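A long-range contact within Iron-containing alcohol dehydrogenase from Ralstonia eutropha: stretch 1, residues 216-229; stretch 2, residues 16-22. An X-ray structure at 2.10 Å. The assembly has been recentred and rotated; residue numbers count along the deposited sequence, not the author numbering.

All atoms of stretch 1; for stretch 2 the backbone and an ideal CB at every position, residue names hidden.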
ATOM      1  N   ASP A 216     -12.278   3.251 -24.651  1.00 22.94           N
ATOM      2  CA  ASP A 216     -12.175   1.933 -24.030  1.00 23.02           C
ATOM      3  C   ASP A 216     -12.054   2.115 -22.515  1.00 22.28           C
ATOM      4  O   ASP A 216     -11.033   2.559 -22.040  1.00 20.23           O
ATOM      5  CB  ASP A 216     -10.944   1.248 -24.630  1.00 24.99           C
ATOM      6  CG  ASP A 216     -10.661  -0.108 -24.049  1.00 26.59           C
ATOM      7  OD1 ASP A 216     -11.243  -0.457 -23.021  1.00 26.94           O
ATOM      8  OD2 ASP A 216      -9.813  -0.820 -24.638  1.00 39.36           O
ATOM      9  N   LEU A 217     -13.113   1.826 -21.760  1.00 22.76           N
ATOM     10  CA  LEU A 217     -13.094   2.068 -20.324  1.00 22.54           C
ATOM     11  C   LEU A 217     -12.114   1.152 -19.574  1.00 20.94           C
ATOM     12  O   LEU A 217     -11.657   1.536 -18.526  1.00 20.63           O
ATOM     13  CB  LEU A 217     -14.501   2.010 -19.705  1.00 22.27           C
ATOM     14  CG  LEU A 217     -15.429   3.131 -20.162  1.00 25.39           C
ATOM     15  CD1 LEU A 217     -16.900   2.819 -19.759  1.00 23.41           C
ATOM     16  CD2 LEU A 217     -14.969   4.439 -19.591  1.00 22.62           C
ATOM     17  N   ASP A 218     -11.762  -0.012 -20.125  1.00 20.31           N
ATOM     18  CA  ASP A 218     -10.754  -0.857 -19.476  1.00 22.43           C
ATOM     19  C   ASP A 218      -9.360  -0.245 -19.634  1.00 22.21           C
ATOM     20  O   ASP A 218      -8.612  -0.201 -18.663  1.00 23.27           O
ATOM     21  CB  ASP A 218     -10.729  -2.255 -20.054  1.00 22.82           C
ATOM     22  CG  ASP A 218     -11.974  -3.080 -19.680  1.00 28.77           C
ATOM     23  OD1 ASP A 218     -12.533  -2.940 -18.571  1.00 34.00           O
ATOM     24  OD2 ASP A 218     -12.343  -3.910 -20.510  1.00 34.66           O
ATOM     25  N   ALA A 219      -9.039   0.246 -20.834  1.00 18.44           N
ATOM     26  CA  ALA A 219      -7.757   0.915 -21.059  1.00 18.65           C
ATOM     27  C   ALA A 219      -7.702   2.146 -20.188  1.00 17.03           C
ATOM     28  O   ALA A 219      -6.688   2.424 -19.584  1.00 18.56           O
ATOM     29  CB  ALA A 219      -7.565   1.286 -22.520  1.00 17.90           C
ATOM     30  N   ARG A 220      -8.784   2.899 -20.122  1.00 14.86           N
ATOM     31  CA  ARG A 220      -8.790   4.062 -19.264  1.00 15.03           C
ATOM     32  C   ARG A 220      -8.612   3.674 -17.773  1.00 15.88           C
ATOM     33  O   ARG A 220      -7.904   4.369 -17.049  1.00 16.11           O
ATOM     34  CB  ARG A 220     -10.054   4.905 -19.447  1.00 15.86           C
ATOM     35  CG  ARG A 220     -10.186   5.704 -20.768  1.00 16.98           C
ATOM     36  CD  ARG A 220      -9.053   6.685 -20.973  1.00 17.47           C
ATOM     37  NE  ARG A 220      -9.278   7.563 -22.116  1.00 16.52           N
ATOM     38  CZ  ARG A 220      -8.501   8.605 -22.422  1.00 15.92           C
ATOM     39  NH1 ARG A 220      -7.430   8.894 -21.691  1.00 20.46           N
ATOM     40  NH2 ARG A 220      -8.781   9.360 -23.461  1.00 13.55           N
ATOM     41  N   SER A 221      -9.269   2.606 -17.319  1.00 15.12           N
ATOM     42  CA  SER A 221      -9.117   2.136 -15.958  1.00 16.12           C
ATOM     43  C   SER A 221      -7.669   1.762 -15.656  1.00 17.13           C
ATOM     44  O   SER A 221      -7.105   2.131 -14.633  1.00 17.97           O
ATOM     45  CB  SER A 221     -10.014   0.926 -15.699  1.00 17.41           C
ATOM     46  OG  SER A 221     -11.374   1.266 -15.871  1.00 18.47           O
ATOM     47  N   GLN A 222      -7.052   1.060 -16.568  1.00 18.69           N
ATOM     48  CA  GLN A 222      -5.685   0.644 -16.386  1.00 20.51           C
ATOM     49  C   GLN A 222      -4.743   1.866 -16.223  1.00 20.06           C
ATOM     50  O   GLN A 222      -3.871   1.852 -15.337  1.00 19.31           O
ATOM     51  CB  GLN A 222      -5.293  -0.211 -17.574  1.00 23.93           C
ATOM     52  CG  GLN A 222      -3.906  -0.704 -17.525  1.00 31.32           C
ATOM     53  CD  GLN A 222      -3.609  -1.699 -18.646  1.00 38.34           C
ATOM     54  OE1 GLN A 222      -2.989  -2.718 -18.393  1.00 42.03           O
ATOM     55  NE2 GLN A 222      -4.074  -1.414 -19.874  1.00 37.22           N
ATOM     56  N   CYS A 223      -4.950   2.927 -17.013  1.00 18.13           N
ATOM     57  CA  CYS A 223      -4.130   4.147 -16.829  1.00 18.04           C
ATOM     58  C   CYS A 223      -4.391   4.867 -15.506  1.00 16.53           C
ATOM     59  O   CYS A 223      -3.495   5.313 -14.832  1.00 16.05           O
ATOM     60  CB  CYS A 223      -4.325   5.138 -17.984  1.00 16.34           C
ATOM     61  SG  CYS A 223      -3.720   4.513 -19.559  1.00 22.17           S
ATOM     62  N   LEU A 224      -5.642   4.940 -15.114  1.00 17.29           N
ATOM     63  CA  LEU A 224      -5.984   5.659 -13.900  1.00 17.48           C
ATOM     64  C   LEU A 224      -5.397   4.896 -12.706  1.00 16.61           C
ATOM     65  O   LEU A 224      -4.850   5.490 -11.771  1.00 17.40           O
ATOM     66  CB  LEU A 224      -7.498   5.831 -13.861  1.00 16.97           C
ATOM     67  CG  LEU A 224      -8.142   7.041 -13.248  1.00 20.83           C
ATOM     68  CD1 LEU A 224      -7.384   8.340 -13.554  1.00 18.67           C
ATOM     69  CD2 LEU A 224      -9.623   7.126 -13.700  1.00 17.73           C
ATOM     70  N   TYR A 225      -5.495   3.576 -12.741  1.00 17.23           N
ATOM     71  CA  TYR A 225      -4.891   2.725 -11.701  1.00 17.91           C
ATOM     72  C   TYR A 225      -3.363   2.940 -11.614  1.00 17.24           C
ATOM     73  O   TYR A 225      -2.799   3.100 -10.535  1.00 17.01           O
ATOM     74  CB  TYR A 225      -5.200   1.281 -12.057  1.00 18.37           C
ATOM     75  CG  TYR A 225      -4.441   0.256 -11.259  1.00 19.99           C
ATOM     76  CD1 TYR A 225      -4.626   0.121  -9.888  1.00 21.08           C
ATOM     77  CD2 TYR A 225      -3.602  -0.636 -11.891  1.00 19.99           C
ATOM     78  CE1 TYR A 225      -3.929  -0.833  -9.174  1.00 21.73           C
ATOM     79  CE2 TYR A 225      -2.926  -1.590 -11.189  1.00 21.29           C
ATOM     80  CZ  TYR A 225      -3.088  -1.674  -9.836  1.00 21.42           C
ATOM     81  OH  TYR A 225      -2.410  -2.668  -9.199  1.00 31.40           O
ATOM     82  N   GLY A 226      -2.712   2.952 -12.771  1.00 17.20           N
ATOM     83  CA  GLY A 226      -1.275   3.248 -12.869  1.00 18.23           C
ATOM     84  C   GLY A 226      -0.941   4.614 -12.314  1.00 17.23           C
ATOM     85  O   GLY A 226       0.044   4.791 -11.602  1.00 17.08           O
ATOM     86  N   ALA A 227      -1.802   5.581 -12.601  1.00 16.92           N
ATOM     87  CA  ALA A 227      -1.595   6.944 -12.144  1.00 15.99           C
ATOM     88  C   ALA A 227      -1.683   7.007 -10.632  1.00 16.52           C
ATOM     89  O   ALA A 227      -0.930   7.765  -9.965  1.00 14.94           O
ATOM     90  CB  ALA A 227      -2.637   7.889 -12.817  1.00 15.50           C
ATOM     91  N   TRP A 228      -2.601   6.208 -10.071  1.00 14.17           N
ATOM     92  CA  TRP A 228      -2.771   6.169  -8.629  1.00 14.60           C
ATOM     93  C   TRP A 228      -1.540   5.614  -7.917  1.00 14.65           C
ATOM     94  O   TRP A 228      -1.054   6.209  -6.931  1.00 15.16           O
ATOM     95  CB  TRP A 228      -4.081   5.394  -8.281  1.00 14.96           C
ATOM     96  CG  TRP A 228      -4.241   5.034  -6.890  1.00 14.31           C
ATOM     97  CD1 TRP A 228      -3.891   5.761  -5.807  1.00 19.77           C
ATOM     98  CD2 TRP A 228      -4.843   3.825  -6.392  1.00 14.54           C
ATOM     99  NE1 TRP A 228      -4.211   5.077  -4.655  1.00 18.99           N
ATOM    100  CE2 TRP A 228      -4.791   3.886  -4.987  1.00 14.04           C
ATOM    101  CE3 TRP A 228      -5.390   2.687  -7.010  1.00 21.78           C
ATOM    102  CZ2 TRP A 228      -5.321   2.876  -4.160  1.00 23.06           C
ATOM    103  CZ3 TRP A 228      -5.909   1.662  -6.199  1.00 24.25           C
ATOM    104  CH2 TRP A 228      -5.880   1.775  -4.781  1.00 19.03           C
ATOM    105  N   LEU A 229      -1.029   4.485  -8.422  1.00 14.57           N
ATOM    106  CA  LEU A 229       0.167   3.860  -7.896  1.00 14.15           C
ATOM    107  C   LEU A 229       1.371   4.784  -8.024  1.00 15.48           C
ATOM    108  O   LEU A 229       2.119   4.977  -7.055  1.00 17.62           O
ATOM    109  CB  LEU A 229       0.423   2.508  -8.588  1.00 15.59           C
ATOM    110  CG  LEU A 229      -0.570   1.363  -8.298  1.00 20.46           C
ATOM    111  CD1 LEU A 229      -0.091   0.075  -8.842  1.00 23.84           C
ATOM    112  CD2 LEU A 229      -0.787   1.260  -6.874  1.00 21.42           C
ATOM    113  N   UNK A  16      -8.681   6.800   1.136  1.00 17.15           N
ATOM    114  CA  UNK A  16      -9.945   6.183   0.785  1.00 16.36           C
ATOM    115  C   UNK A  16     -10.062   6.440  -0.732  1.00 16.19           C
ATOM    116  O   UNK A  16     -10.134   7.582  -1.161  1.00 14.20           O
ATOM    117  CB  UNK A  16     -11.120   6.750   1.584  1.00 16.36           C
ATOM    118  N   UNK A  17     -10.054   5.368  -1.519  1.00 16.00           N
ATOM    119  CA  UNK A  17     -10.050   5.456  -2.972  1.00 16.85           C
ATOM    120  C   UNK A  17     -11.196   4.676  -3.524  1.00 16.14           C
ATOM    121  O   UNK A  17     -11.298   3.491  -3.292  1.00 16.75           O
ATOM    122  CB  UNK A  17      -8.730   4.953  -3.560  1.00 16.85           C
ATOM    123  N   UNK A  18     -12.107   5.358  -4.199  1.00 15.94           N
ATOM    124  CA  UNK A  18     -13.279   4.747  -4.784  1.00 15.09           C
ATOM    125  C   UNK A  18     -12.943   4.662  -6.268  1.00 16.06           C
ATOM    126  O   UNK A  18     -12.702   5.687  -6.907  1.00 18.64           O
ATOM    127  CB  UNK A  18     -14.561   5.534  -4.506  1.00 15.09           C
ATOM    128  N   UNK A  19     -12.936   3.453  -6.815  1.00 14.25           N
ATOM    129  CA  UNK A  19     -12.445   3.228  -8.175  1.00 15.01           C
ATOM    130  C   UNK A  19     -13.410   2.458  -9.041  1.00 14.23           C
ATOM    131  O   UNK A  19     -13.933   1.450  -8.618  1.00 15.34           O
ATOM    132  CB  UNK A  19     -11.110   2.483  -8.131  1.00 15.01           C
ATOM    133  N   UNK A  20     -13.651   2.945 -10.253  1.00 14.73           N
ATOM    134  CA  UNK A  20     -14.450   2.207 -11.221  1.00 14.11           C
ATOM    135  C   UNK A  20     -15.289   3.094 -12.106  1.00 14.61           C
ATOM    136  O   UNK A  20     -15.644   4.218 -11.693  1.00 16.31           O
ATOM    137  CB  UNK A  20     -15.361   1.215 -10.495  1.00 14.11           C
ATOM    138  N   UNK A  21     -15.601   2.588 -13.302  1.00 14.49           N
ATOM    139  CA  UNK A  21     -16.468   3.282 -14.233  1.00 15.95           C
ATOM    140  C   UNK A  21     -17.769   3.610 -13.533  1.00 15.73           C
ATOM    141  O   UNK A  21     -18.417   2.748 -12.958  1.00 14.70           O
ATOM    142  CB  UNK A  21     -16.716   2.446 -15.490  1.00 15.95           C
ATOM    143  N   UNK A  22     -18.139   4.883 -13.555  1.00 16.28           N
ATOM    144  CA  UNK A  22     -19.373   5.324 -12.924  1.00 16.04           C
ATOM    145  C   UNK A  22     -19.258   5.739 -11.483  1.00 15.50           C
ATOM    146  O   UNK A  22     -20.248   6.187 -10.901  1.00 15.33           O
ATOM    147  CB  UNK A  22     -20.414   4.207 -13.022  1.00 16.04           C
TER

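The helix of stretch 1, residues 217-229, runs nearly antiparallel to the strand of stretch 2, at 169° between their N-to-C directions and 11.2 Å apart at closest approach. Side chains must therefore bridge the gap, and no hydrogen bond crosses it.

At position 16 the ideal CB finds nothing of the helix within 5.5 Å, so stretch 1 places little restriction on the side chain. The deposited residue is Arg-16, whose extended chain is hydrogen-bonded elsewhere in the structure.

Position 17 is different. Its CA-to-CB bond points toward the helix, and the ideal CB already lies 4.0 Å from CZ2 of Trp-228. An indole at this distance offers an apolar surface but leaves limited depth, which favours a compact aliphatic side chain such as valine, isoleucine or perhaps alanine. The residue is Val-17. Its CG1 sits over the face of the indole, 3.9 Å from the centroid of the six-membered ring of Trp-228 and 10° off the ring normal, a CH-pi contact, while its CG2 approaches CZ2 of Trp-228 to 3.8 Å.

Position 18 follows the strand's alternation and has no part of the helix in reach of its CB. Many residues would fit as far as stretch 1 is concerned; the deposited one is Val-18, which makes no contact with it.

Position 19 turns back toward the helix, yet its ideal CB has nothing within 5.5 Å. Only a long side chain could cross this space to the helix surface between Ser-221 and Tyr-225; phenylalanine, tyrosine or methionine would have the reach, an apolar ring suiting best. Phe-19, with chi1 at -165° (t), makes the largest contribution to the contact, 100 Å² of covered surface. The ring of Phe-19 meets the helix edge-on: its CZ lies 3.4 Å from O of Ser-221 and its CE2 3.7 Å from N of Tyr-225, two backbone atoms near the ring plane. Apolar packing adds to this: CE2 of Phe-19 lies 4.2 Å from CB of Leu-224, and CZ of Phe-19 lies 3.9 Å from CB of Tyr-225.

At position 20 phi/psi is 145/154, where a CB would jam against the preceding carbonyl O. This calls for glycine, and Gly-20 is found.

Position 21 again points toward the helix, near its N-terminal end, with the ideal CB 4.3 Å from CD1 of Leu-217 and 5.5 Å from OG of Ser-221. A small residue, alanine or serine, would suit. Ala-21 keeps its CB 4.3 Å from CD1 of Leu-217, a modest apolar contact.

Position 22, at 90/-3, also calls for glycine by its backbone alone, and Gly-22 leaves stretch 1 untouched.

Stretch 2, residues 16-22: RVVFGAG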
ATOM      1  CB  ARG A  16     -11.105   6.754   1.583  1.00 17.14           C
ATOM      2  CG  ARG A  16     -12.465   6.192   1.139  1.00 18.64           C
ATOM      3  CD  ARG A  16     -13.608   6.736   1.972  1.00 20.26           C
ATOM      4  NE  ARG A  16     -14.855   6.284   1.374  1.00 19.06           N
ATOM      5  CZ  ARG A  16     -15.361   5.060   1.532  1.00 19.77           C
ATOM      6  NH1 ARG A  16     -14.751   4.150   2.282  1.00 18.89           N
ATOM      7  NH2 ARG A  16     -16.469   4.732   0.907  1.00 20.63           N
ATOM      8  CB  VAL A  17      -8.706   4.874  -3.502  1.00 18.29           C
ATOM      9  CG1 VAL A  17      -8.635   4.883  -5.017  1.00 14.00           C
ATOM     10  CG2 VAL A  17      -7.530   5.678  -2.896  1.00 15.90           C
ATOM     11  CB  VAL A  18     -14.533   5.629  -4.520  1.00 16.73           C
ATOM     12  CG1 VAL A  18     -15.779   5.023  -5.205  1.00 15.83           C
ATOM     13  CG2 VAL A  18     -14.719   5.845  -2.992  1.00 13.25           C
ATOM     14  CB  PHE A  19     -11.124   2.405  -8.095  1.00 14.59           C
ATOM     15  CG  PHE A  19     -10.322   2.409  -9.377  1.00 12.69           C
ATOM     16  CD1 PHE A  19     -10.689   1.597 -10.447  1.00 16.40           C
ATOM     17  CD2 PHE A  19      -9.211   3.214  -9.506  1.00 13.19           C
ATOM     18  CE1 PHE A  19     -10.001   1.626 -11.615  1.00 15.08           C
ATOM     19  CE2 PHE A  19      -8.523   3.243 -10.659  1.00 17.49           C
ATOM     20  CZ  PHE A  19      -8.928   2.420 -11.734  1.00 15.83           C
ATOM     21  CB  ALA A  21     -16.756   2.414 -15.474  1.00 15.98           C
TER
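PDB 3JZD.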